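Local coordinates for bacterial leucyl aminopeptidase (Legionella pneumophila, PDB 6ESL), which probably uses a two-zinc active site to hydrolyse the peptide bond that releases the N-terminal residue from peptides, as a secreted M28-family aminopeptidase of a pathogen, at residues W134-T138 with M368-N372; G221-G226 with F283-G287. All coordinates share one frame; numbering follows the deposited sequence.

Contact 1: residues W134-T138 with M368-N372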
loop_
_atom_site.group_PDB
_atom_site.type_symbol
_atom_site.label_atom_id
_atom_site.label_comp_id
_atom_site.label_asym_id
_atom_site.label_seq_id
_atom_site.Cartn_x
_atom_site.Cartn_y
_atom_site.Cartn_z
ATOM N N TRP B 134 -31.958 0.547 1.440
ATOM C CA TRP B 134 -32.734 -0.677 1.325
ATOM C C TRP B 134 -33.860 -0.508 0.258
ATOM O O TRP B 134 -34.133 -1.427 -0.527
ATOM C CB TRP B 134 -33.357 -1.037 2.730
ATOM C CG TRP B 134 -33.971 -2.386 2.771
ATOM C CD1 TRP B 134 -35.310 -2.668 2.728
ATOM C CD2 TRP B 134 -33.287 -3.661 2.849
ATOM N NE1 TRP B 134 -35.493 -4.041 2.772
ATOM C CE2 TRP B 134 -34.280 -4.667 2.870
ATOM C CE3 TRP B 134 -31.909 -4.050 2.922
ATOM C CZ2 TRP B 134 -33.973 -6.046 2.920
ATOM C CZ3 TRP B 134 -31.597 -5.409 2.998
ATOM C CH2 TRP B 134 -32.635 -6.402 2.993
ATOM N N GLN B 135 -34.489 0.674 0.230
ATOM C CA GLN B 135 -35.541 0.983 -0.757
ATOM C C GLN B 135 -35.018 1.009 -2.206
ATOM O O GLN B 135 -35.632 0.435 -3.105
ATOM C CB GLN B 135 -36.218 2.313 -0.420
ATOM C CG GLN B 135 -37.006 2.295 0.880
ATOM C CD GLN B 135 -38.121 1.268 0.871
ATOM O OE1 GLN B 135 -38.806 1.086 -0.136
ATOM N NE2 GLN B 135 -38.309 0.589 1.997
ATOM N N THR B 136 -33.883 1.675 -2.417
ATOM C CA THR B 136 -33.190 1.686 -3.719
ATOM C C THR B 136 -32.852 0.286 -4.183
ATOM O O THR B 136 -33.062 -0.106 -5.343
ATOM C CB THR B 136 -31.949 2.567 -3.639
ATOM O OG1 THR B 136 -32.352 3.901 -3.345
ATOM C CG2 THR B 136 -31.177 2.563 -4.954
ATOM N N LEU B 137 -32.326 -0.500 -3.274
ATOM C CA LEU B 137 -31.948 -1.904 -3.534
ATOM C C LEU B 137 -33.181 -2.780 -3.868
ATOM O O LEU B 137 -33.161 -3.672 -4.754
ATOM C CB LEU B 137 -31.179 -2.438 -2.358
ATOM C CG LEU B 137 -30.551 -3.810 -2.606
ATOM C CD1 LEU B 137 -29.667 -3.923 -3.811
ATOM C CD2 LEU B 137 -29.738 -4.152 -1.394
ATOM N N THR B 138 -34.266 -2.506 -3.159
ATOM C CA THR B 138 -35.534 -3.171 -3.477
ATOM C C THR B 138 -35.889 -2.904 -4.918
ATOM O O THR B 138 -36.161 -3.824 -5.657
ATOM C CB THR B 138 -36.621 -2.752 -2.479
ATOM O OG1 THR B 138 -36.199 -3.239 -1.184
ATOM C CG2 THR B 138 -38.058 -3.302 -2.858
ATOM N N MET B 368 -31.228 -9.871 -1.762
ATOM C CA MET B 368 -31.206 -8.848 -0.755
ATOM C C MET B 368 -31.175 -9.386 0.682
ATOM O O MET B 368 -30.492 -8.881 1.537
ATOM C CB MET B 368 -32.511 -8.139 -0.917
ATOM C CG MET B 368 -32.622 -7.388 -2.158
ATOM S SD MET B 368 -34.233 -6.670 -2.270
ATOM C CE MET B 368 -33.964 -5.470 -1.040
ATOM N N ASP B 369 -31.900 -10.455 0.915
ATOM C CA ASP B 369 -32.009 -11.084 2.213
ATOM C C ASP B 369 -30.744 -11.685 2.778
ATOM O O ASP B 369 -30.701 -11.955 3.936
ATOM C CB ASP B 369 -33.168 -12.055 2.252
ATOM C CG ASP B 369 -34.489 -11.352 2.237
ATOM O OD1 ASP B 369 -34.534 -10.148 2.475
ATOM O OD2 ASP B 369 -35.499 -11.992 1.980
ATOM N N LEU B 370 -29.779 -12.004 1.931
ATOM C CA LEU B 370 -28.492 -12.472 2.371
ATOM C C LEU B 370 -27.539 -11.305 2.771
ATOM O O LEU B 370 -26.514 -11.545 3.299
ATOM C CB LEU B 370 -27.905 -13.384 1.312
ATOM C CG LEU B 370 -28.811 -14.546 0.927
ATOM C CD1 LEU B 370 -28.523 -15.129 -0.422
ATOM C CD2 LEU B 370 -28.893 -15.642 1.956
ATOM N N LEU B 371 -27.906 -10.065 2.487
ATOM C CA LEU B 371 -27.118 -8.877 2.790
ATOM C C LEU B 371 -27.336 -8.260 4.171
ATOM O O LEU B 371 -28.277 -8.571 4.810
ATOM C CB LEU B 371 -27.274 -7.812 1.726
ATOM C CG LEU B 371 -27.171 -8.247 0.267
ATOM C CD1 LEU B 371 -27.335 -7.064 -0.647
ATOM C CD2 LEU B 371 -25.889 -8.978 -0.000
ATOM N N ASN B 372 -26.456 -7.368 4.579
ATOM C CA ASN B 372 -26.464 -6.729 5.880
ATOM C C ASN B 372 -26.531 -5.207 5.662
ATOM O O ASN B 372 -25.629 -4.549 5.078
ATOM C CB ASN B 372 -25.187 -7.104 6.566
ATOM C CG ASN B 372 -25.076 -6.563 7.971
ATOM O OD1 ASN B 372 -24.850 -5.358 8.188
ATOM N ND2 ASN B 372 -25.141 -7.497 8.947
#
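With its CG anti to the backbone N (chi1 -170°), Trp134 swings its indole off the flank of its helix to lie over the side chain of Met368, which runs out extended through chi2 and then bends at chi3 (72°), turning its methyl back against the ring. CE sits over one face, 4.1 Å from the centroid of the six-membered ring of Trp134 and 17° off the ring normal, a CH-pi contact. The same methyl lies 3.2 Å from Thr138 OG1, the two side chains crossing at about a right angle, and 4.1 Å from Leu137 CG, so it is wedged among three residues of one helical face. Helix 130-142 here packs on the short 3-10 turn that leads into helix 373-391 of the M28 peptidase fold, with Met376 of that helix also touching Trp134, Leu137 and Leu371. At the indole edge, Asp369 OD1 comes within 4.2 Å of Trp134 CZ2, its carboxylate nearly coplanar with the ring. Deeper in, Leu137 CD2 meets Leu371 CD1 at 3.8 Å. Thr138 OG1 reaches back along its own helix and donates to Trp134 O (2.8 Å), which Thr138 N reaches from the opposite face of the carbonyl plane.

Contact 2: residues G221-G226 with F283-G287; sequences GDDGSG and FDMTG. With ZN (zinc ion), chain F; ZN (zinc ion), chain E.
The two-zinc site of the M28 peptidase is built in part here, where the start of helix 220-239 meets the loop after strand 277-282. Asp222 bridges the metals: OD1 binds the chain F zinc at 2.0 Å, while OD2 reaches the chain E zinc. Asp284 grips the chain F zinc with both oxygens, OD1 at 2.4 Å and OD2 at 2.5 Å, beside a water; His209 completes that site, and Glu257 joins Asp222 on the other zinc. Asp284 OD2 also accepts a hydrogen bond from Ser334 OG, a second-shell partner.

Behind the metals, Asp223, preceded by a cis peptide bond, ties the two metal-bearing backbones together. A chi1 of -174° swings its CG away from the backbone N and lays the carboxylate against the loop, where OD1 accepts a bond from Met285 N (3.0 Å, 166°) from above the carboxylate plane. Its OD2 lies 2.6 Å from Phe283 O and is hydrogen-bonded to His209 N, so this second-shell acid is bonded to the backbone of His209, a zinc ligand, and lies against the peptide just before Asp284, another.

Two residues on, Ser225 OG takes the position between its backbone N and carbonyl carbon (chi1 63°). There it donates to Gly221 O on a lone pair in the carbonyl plane (2.6 Å) and accepts from Thr286 N (2.9 Å), a nearly straight bond. Met285 CA makes a CA-H...O contact to the same Gly221 O, and Met285 SD packs on Asp222 CB at 3.9 Å.

Thr286 OG1 bonds to Ser229 OG farther along helix 220-239, and its side chain touches Met376 and Phe379 of helix 373-391. Phe283 points its ring among Ile206 of strand 203-209, Pro349 of strand 346-350 and Ala383 of helix 373-391.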
loop_
_atom_site.group_PDB
_atom_site.type_symbol
_atom_site.label_atom_id
_atom_site.label_comp_id
_atom_site.label_asym_id
_atom_site.label_seq_id
_atom_site.Cartn_x
_atom_site.Cartn_y
_atom_site.Cartn_z
ATOM N N GLY B 221 -26.086 -8.080 -4.078
ATOM C CA GLY B 221 -24.710 -7.828 -3.663
ATOM C C GLY B 221 -23.913 -7.217 -4.788
ATOM O O GLY B 221 -23.338 -6.113 -4.625
ATOM N N ASP B 222 -23.932 -7.911 -5.906
ATOM C CA ASP B 222 -23.218 -7.390 -7.052
ATOM C C ASP B 222 -24.074 -6.911 -8.165
ATOM O O ASP B 222 -24.549 -7.712 -8.964
ATOM C CB ASP B 222 -22.362 -8.592 -7.501
ATOM C CG ASP B 222 -21.368 -8.274 -8.582
ATOM O OD1 ASP B 222 -21.034 -7.087 -8.817
ATOM O OD2 ASP B 222 -20.912 -9.245 -9.207
ATOM N N ASP B 223 -24.146 -5.571 -8.376
ATOM C CA ASP B 223 -23.671 -4.488 -7.509
ATOM C C ASP B 223 -24.820 -3.538 -7.232
ATOM O O ASP B 223 -24.646 -2.317 -7.173
ATOM C CB ASP B 223 -22.515 -3.744 -8.128
ATOM C CG ASP B 223 -21.915 -2.737 -7.211
ATOM O OD1 ASP B 223 -21.994 -2.868 -5.981
ATOM O OD2 ASP B 223 -21.260 -1.797 -7.753
ATOM N N GLY B 224 -25.974 -4.141 -6.943
ATOM C CA GLY B 224 -27.083 -3.408 -6.380
ATOM C C GLY B 224 -26.675 -2.648 -5.119
ATOM O O GLY B 224 -27.009 -1.499 -4.938
ATOM N N SER B 225 -25.947 -3.362 -4.245
ATOM C CA SER B 225 -25.540 -2.821 -2.946
ATOM C C SER B 225 -24.690 -1.579 -3.147
ATOM O O SER B 225 -24.970 -0.535 -2.562
ATOM C CB SER B 225 -24.815 -3.897 -2.150
ATOM O OG SER B 225 -23.597 -4.329 -2.797
ATOM N N GLY B 226 -23.668 -1.647 -3.957
ATOM C CA GLY B 226 -22.847 -0.478 -4.152
ATOM C C GLY B 226 -23.605 0.664 -4.808
ATOM O O GLY B 226 -23.459 1.839 -4.420
ATOM N N PHE B 283 -17.259 1.473 -5.543
ATOM C CA PHE B 283 -18.104 0.626 -4.653
ATOM C C PHE B 283 -18.722 -0.521 -5.420
ATOM O O PHE B 283 -19.706 -0.314 -6.223
ATOM C CB PHE B 283 -19.136 1.481 -3.942
ATOM C CG PHE B 283 -18.546 2.450 -2.987
ATOM C CD1 PHE B 283 -18.277 2.076 -1.655
ATOM C CD2 PHE B 283 -18.216 3.703 -3.373
ATOM C CE1 PHE B 283 -17.673 2.964 -0.767
ATOM C CE2 PHE B 283 -17.679 4.599 -2.495
ATOM C CZ PHE B 283 -17.341 4.186 -1.201
ATOM N N ASP B 284 -18.076 -1.669 -5.260
ATOM C CA ASP B 284 -18.520 -2.908 -5.838
ATOM C C ASP B 284 -18.642 -3.912 -4.703
ATOM O O ASP B 284 -17.653 -4.448 -4.201
ATOM C CB ASP B 284 -17.513 -3.411 -6.872
ATOM C CG ASP B 284 -17.943 -4.714 -7.517
ATOM O OD1 ASP B 284 -19.025 -5.227 -7.161
ATOM O OD2 ASP B 284 -17.197 -5.227 -8.378
ATOM N N MET B 285 -19.883 -4.149 -4.317
ATOM C CA MET B 285 -20.270 -5.117 -3.305
ATOM C C MET B 285 -20.010 -4.495 -1.923
ATOM O O MET B 285 -18.867 -4.379 -1.406
ATOM C CB MET B 285 -19.701 -6.524 -3.468
ATOM C CG MET B 285 -19.884 -7.067 -4.853
ATOM S SD MET B 285 -19.305 -8.720 -5.136
ATOM C CE MET B 285 -17.594 -8.642 -4.625
ATOM N N THR B 286 -21.113 -4.068 -1.330
ATOM C CA THR B 286 -21.098 -3.336 -0.048
ATOM C C THR B 286 -21.998 -3.942 1.034
ATOM O O THR B 286 -22.165 -3.366 2.128
ATOM C CB THR B 286 -21.565 -1.882 -0.264
ATOM O OG1 THR B 286 -22.925 -1.845 -0.650
ATOM C CG2 THR B 286 -20.663 -1.125 -1.226
ATOM N N GLY B 287 -22.562 -5.114 0.764
ATOM C CA GLY B 287 -23.557 -5.667 1.679
ATOM C C GLY B 287 -23.398 -7.025 2.313
ATOM O O GLY B 287 -24.084 -7.324 3.265
HETATM ZN ZN ZN F . -19.367 -6.181 -9.313
HETATM ZN ZN ZN E . -19.222 -8.396 -10.819
HETATM O O HOH W 1 -18.154 -7.612 -8.185
#

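From the N terminus, the chain passes through helix 130-142, which supplies the first half of contact 1, and then runs through the whole of the mixed eight-stranded sheet before 368-372 closes that long loop just ahead of helix 373-391. Contact 2 is nested inside it: helix 220-239 opens a shorter loop that 283-287 closes after strand 277-282. The centres are about 10 Å apart, and the two contacts touch directly. Asn372 N probably hydrogen-bonds to Gly287 O (2.7 Å), while Leu137 CD1 packs on Gly224 C. Helix 130-142 and the lead-in to helix 373-391 are thereby joined to the zinc-bearing start of helix 220-239 and its neighbouring loop.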